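Local coordinates for protein uncharacterized RNA methyltransferase pyrab10780 (Pyrococcus abyssi, PDB 2JJQ) that methylates carbon 5 of uridine 54 in tRNA, using S-adenosyl-L-methionine as the methyl donor, at residues G89-Y97 and M411-E419. Residues are numbered along the deposited sequence; the frame is centred on the assembly and turned at random.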
# COMPACT_ATOMS: atom_id res chain seq x y z
N GLY A 89 -5.97 -7.27 -6.73
CA GLY A 89 -4.75 -7.64 -6.00
C GLY A 89 -4.96 -8.66 -4.90
O GLY A 89 -4.00 -9.25 -4.38
N CYS A 90 -6.22 -8.89 -4.52
CA CYS A 90 -6.56 -9.73 -3.36
C CYS A 90 -6.45 -11.24 -3.61
O CYS A 90 -7.40 -12.02 -3.45
CB CYS A 90 -7.95 -9.37 -2.87
SG CYS A 90 -7.99 -7.67 -2.24
N THR A 91 -5.26 -11.65 -3.98
CA THR A 91 -5.07 -13.01 -4.43
C THR A 91 -5.18 -14.08 -3.35
O THR A 91 -5.17 -15.28 -3.65
CB THR A 91 -3.75 -13.07 -5.11
OG1 THR A 91 -2.79 -12.46 -4.24
CG2 THR A 91 -3.87 -12.24 -6.42
N LEU A 92 -5.31 -13.66 -2.09
CA LEU A 92 -5.52 -14.66 -1.01
C LEU A 92 -6.90 -14.54 -0.38
O LEU A 92 -7.12 -15.10 0.68
CB LEU A 92 -4.48 -14.56 0.10
CG LEU A 92 -2.97 -14.68 -0.23
CD1 LEU A 92 -2.13 -14.52 1.01
CD2 LEU A 92 -2.65 -15.94 -1.02
N GLN A 93 -7.81 -13.79 -1.01
CA GLN A 93 -9.12 -13.49 -0.39
C GLN A 93 -10.00 -14.69 -0.20
O GLN A 93 -10.98 -14.64 0.54
CB GLN A 93 -9.92 -12.47 -1.21
CG GLN A 93 -10.88 -11.71 -0.32
CD GLN A 93 -11.68 -10.56 -1.03
OE1 GLN A 93 -11.11 -9.57 -1.50
NE2 GLN A 93 -13.01 -10.69 -1.05
N HIS A 94 -9.66 -15.78 -0.89
CA HIS A 94 -10.46 -17.04 -0.81
C HIS A 94 -10.06 -17.86 0.42
O HIS A 94 -10.62 -18.94 0.67
CB HIS A 94 -10.21 -17.85 -2.06
CG HIS A 94 -8.75 -18.21 -2.25
ND1 HIS A 94 -7.78 -17.27 -2.50
CD2 HIS A 94 -8.12 -19.40 -2.22
CE1 HIS A 94 -6.60 -17.86 -2.59
NE2 HIS A 94 -6.78 -19.16 -2.45
N LEU A 95 -9.08 -17.35 1.17
CA LEU A 95 -8.52 -18.08 2.36
C LEU A 95 -8.94 -17.46 3.68
O LEU A 95 -8.91 -16.23 3.82
CB LEU A 95 -6.99 -18.08 2.31
CG LEU A 95 -6.36 -18.70 1.06
CD1 LEU A 95 -4.86 -18.47 1.20
CD2 LEU A 95 -6.71 -20.18 0.91
N ASN A 96 -9.25 -18.29 4.67
CA ASN A 96 -9.54 -17.81 6.03
C ASN A 96 -8.37 -16.98 6.50
O ASN A 96 -7.19 -17.29 6.21
CB ASN A 96 -9.62 -18.98 6.99
CG ASN A 96 -10.89 -19.77 6.82
OD1 ASN A 96 -11.95 -19.24 6.48
ND2 ASN A 96 -10.78 -21.06 7.11
N TYR A 97 -8.70 -15.96 7.27
CA TYR A 97 -7.65 -14.99 7.66
C TYR A 97 -6.54 -15.61 8.50
O TYR A 97 -5.33 -15.35 8.32
CB TYR A 97 -8.28 -13.76 8.34
CG TYR A 97 -7.25 -12.68 8.55
CD1 TYR A 97 -6.60 -12.12 7.47
CD2 TYR A 97 -6.97 -12.19 9.84
CE1 TYR A 97 -5.66 -11.09 7.64
CE2 TYR A 97 -6.01 -11.18 10.01
CZ TYR A 97 -5.36 -10.64 8.91
OH TYR A 97 -4.37 -9.67 9.09
N MET A 411 0.09 -5.54 6.88
CA MET A 411 -0.42 -4.29 6.37
C MET A 411 -1.35 -4.57 5.20
O MET A 411 -2.18 -3.69 4.80
CB MET A 411 0.77 -3.38 5.92
CG MET A 411 1.52 -2.76 7.17
SD MET A 411 0.58 -1.38 7.92
CE MET A 411 -0.10 -0.65 6.43
N PHE A 412 -1.26 -5.79 4.66
CA PHE A 412 -1.88 -6.07 3.35
C PHE A 412 -2.72 -7.37 3.37
O PHE A 412 -2.42 -8.33 2.63
CB PHE A 412 -0.81 -6.19 2.28
CG PHE A 412 0.15 -5.06 2.29
CD1 PHE A 412 -0.19 -3.84 1.77
CD2 PHE A 412 1.40 -5.23 2.84
CE1 PHE A 412 0.72 -2.75 1.77
CE2 PHE A 412 2.31 -4.16 2.86
CZ PHE A 412 1.97 -2.93 2.33
N PRO A 413 -3.78 -7.37 4.16
CA PRO A 413 -4.66 -8.55 4.18
C PRO A 413 -5.11 -8.98 2.77
O PRO A 413 -5.34 -8.13 1.89
CB PRO A 413 -5.88 -8.06 4.96
CG PRO A 413 -5.36 -6.90 5.83
CD PRO A 413 -4.25 -6.27 5.04
N HIS A 414 -5.29 -10.31 2.57
CA HIS A 414 -5.79 -10.86 1.31
C HIS A 414 -4.79 -10.79 0.16
O HIS A 414 -5.15 -11.09 -0.97
CB HIS A 414 -7.13 -10.26 0.86
CG HIS A 414 -8.13 -10.13 1.97
ND1 HIS A 414 -8.54 -11.22 2.71
CD2 HIS A 414 -8.78 -9.06 2.48
CE1 HIS A 414 -9.42 -10.83 3.62
NE2 HIS A 414 -9.58 -9.52 3.51
N THR A 415 -3.56 -10.40 0.46
CA THR A 415 -2.46 -10.44 -0.51
C THR A 415 -1.33 -11.23 0.16
O THR A 415 -1.31 -11.38 1.40
CB THR A 415 -1.94 -9.03 -0.84
OG1 THR A 415 -1.07 -8.61 0.23
CG2 THR A 415 -3.09 -8.01 -0.96
N PRO A 416 -0.34 -11.68 -0.65
CA PRO A 416 0.81 -12.36 -0.04
C PRO A 416 1.82 -11.45 0.67
O PRO A 416 2.81 -11.93 1.20
CB PRO A 416 1.50 -13.05 -1.24
CG PRO A 416 0.74 -12.71 -2.43
CD PRO A 416 -0.27 -11.64 -2.12
N HIS A 417 1.57 -10.14 0.67
CA HIS A 417 2.57 -9.18 1.12
C HIS A 417 2.51 -8.91 2.60
O HIS A 417 1.45 -8.96 3.23
CB HIS A 417 2.40 -7.86 0.37
CG HIS A 417 2.33 -8.02 -1.11
ND1 HIS A 417 3.32 -8.66 -1.82
CD2 HIS A 417 1.37 -7.69 -2.00
CE1 HIS A 417 2.99 -8.67 -3.10
NE2 HIS A 417 1.83 -8.07 -3.24
N VAL A 418 3.67 -8.61 3.16
CA VAL A 418 3.71 -8.28 4.57
C VAL A 418 4.67 -7.09 4.76
O VAL A 418 5.51 -6.86 3.87
CB VAL A 418 4.12 -9.52 5.38
CG1 VAL A 418 5.65 -9.55 5.53
CG2 VAL A 418 3.45 -9.52 6.70
N GLU A 419 4.53 -6.35 5.86
CA GLU A 419 5.43 -5.26 6.24
C GLU A 419 6.33 -5.65 7.41
O GLU A 419 5.85 -5.86 8.51
CB GLU A 419 4.63 -4.05 6.65
CG GLU A 419 5.49 -2.84 6.98
CD GLU A 419 5.74 -1.96 5.77
OE1 GLU A 419 5.66 -2.49 4.64
OE2 GLU A 419 5.94 -0.74 5.95
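The type II turn Phe412-Thr415, in the loop between strands 403-409 and 419-424 of the class I-like methyltransferase domain, meets the iron-sulfur region at Cys90, probably a ligand of the [4Fe-4S] cluster, and illustrates how one turn carbonyl can help link that region to the catalytic domain. Leu92 N donates to His414 O over 2.8 Å, a nearly straight bond (163° at the hydrogen) whose donor stands well above the carbonyl plane. The same oxygen receives a CA-H...O contact from Cys90 CA at 3.1 Å, so the chain from Cys90 to Leu92 wraps around it. Leu92 points toward the turn, its CD1 branch lying 3.3 Å from Thr415 O, while Phe103 of helix 97-112 touches both Leu92 and Pro416.

The His414 ring has carbon on both faces. Gln93 CG, swung anti to its own backbone N (chi1 -154°), makes a CH-pi contact over one, 4.1 Å from the centroid, and Pro413 CB, from the preceding residue, lies toward the rim of the other; NE2 is hydrogen-bonded to Ile124 O, which helps to fix the ring's rotation. The turn is itself braced by Thr415 OG1, which donates to Phe412 O and accepts from His417 N in an ST turn. This loop leads to Glu419, the predicted proton acceptor. Beside the turn, the Tyr97 ring, its OH hydrogen-bonded to Asp410 OD2, brings CE1 obliquely to within 4.1 Å of Pro413 CB.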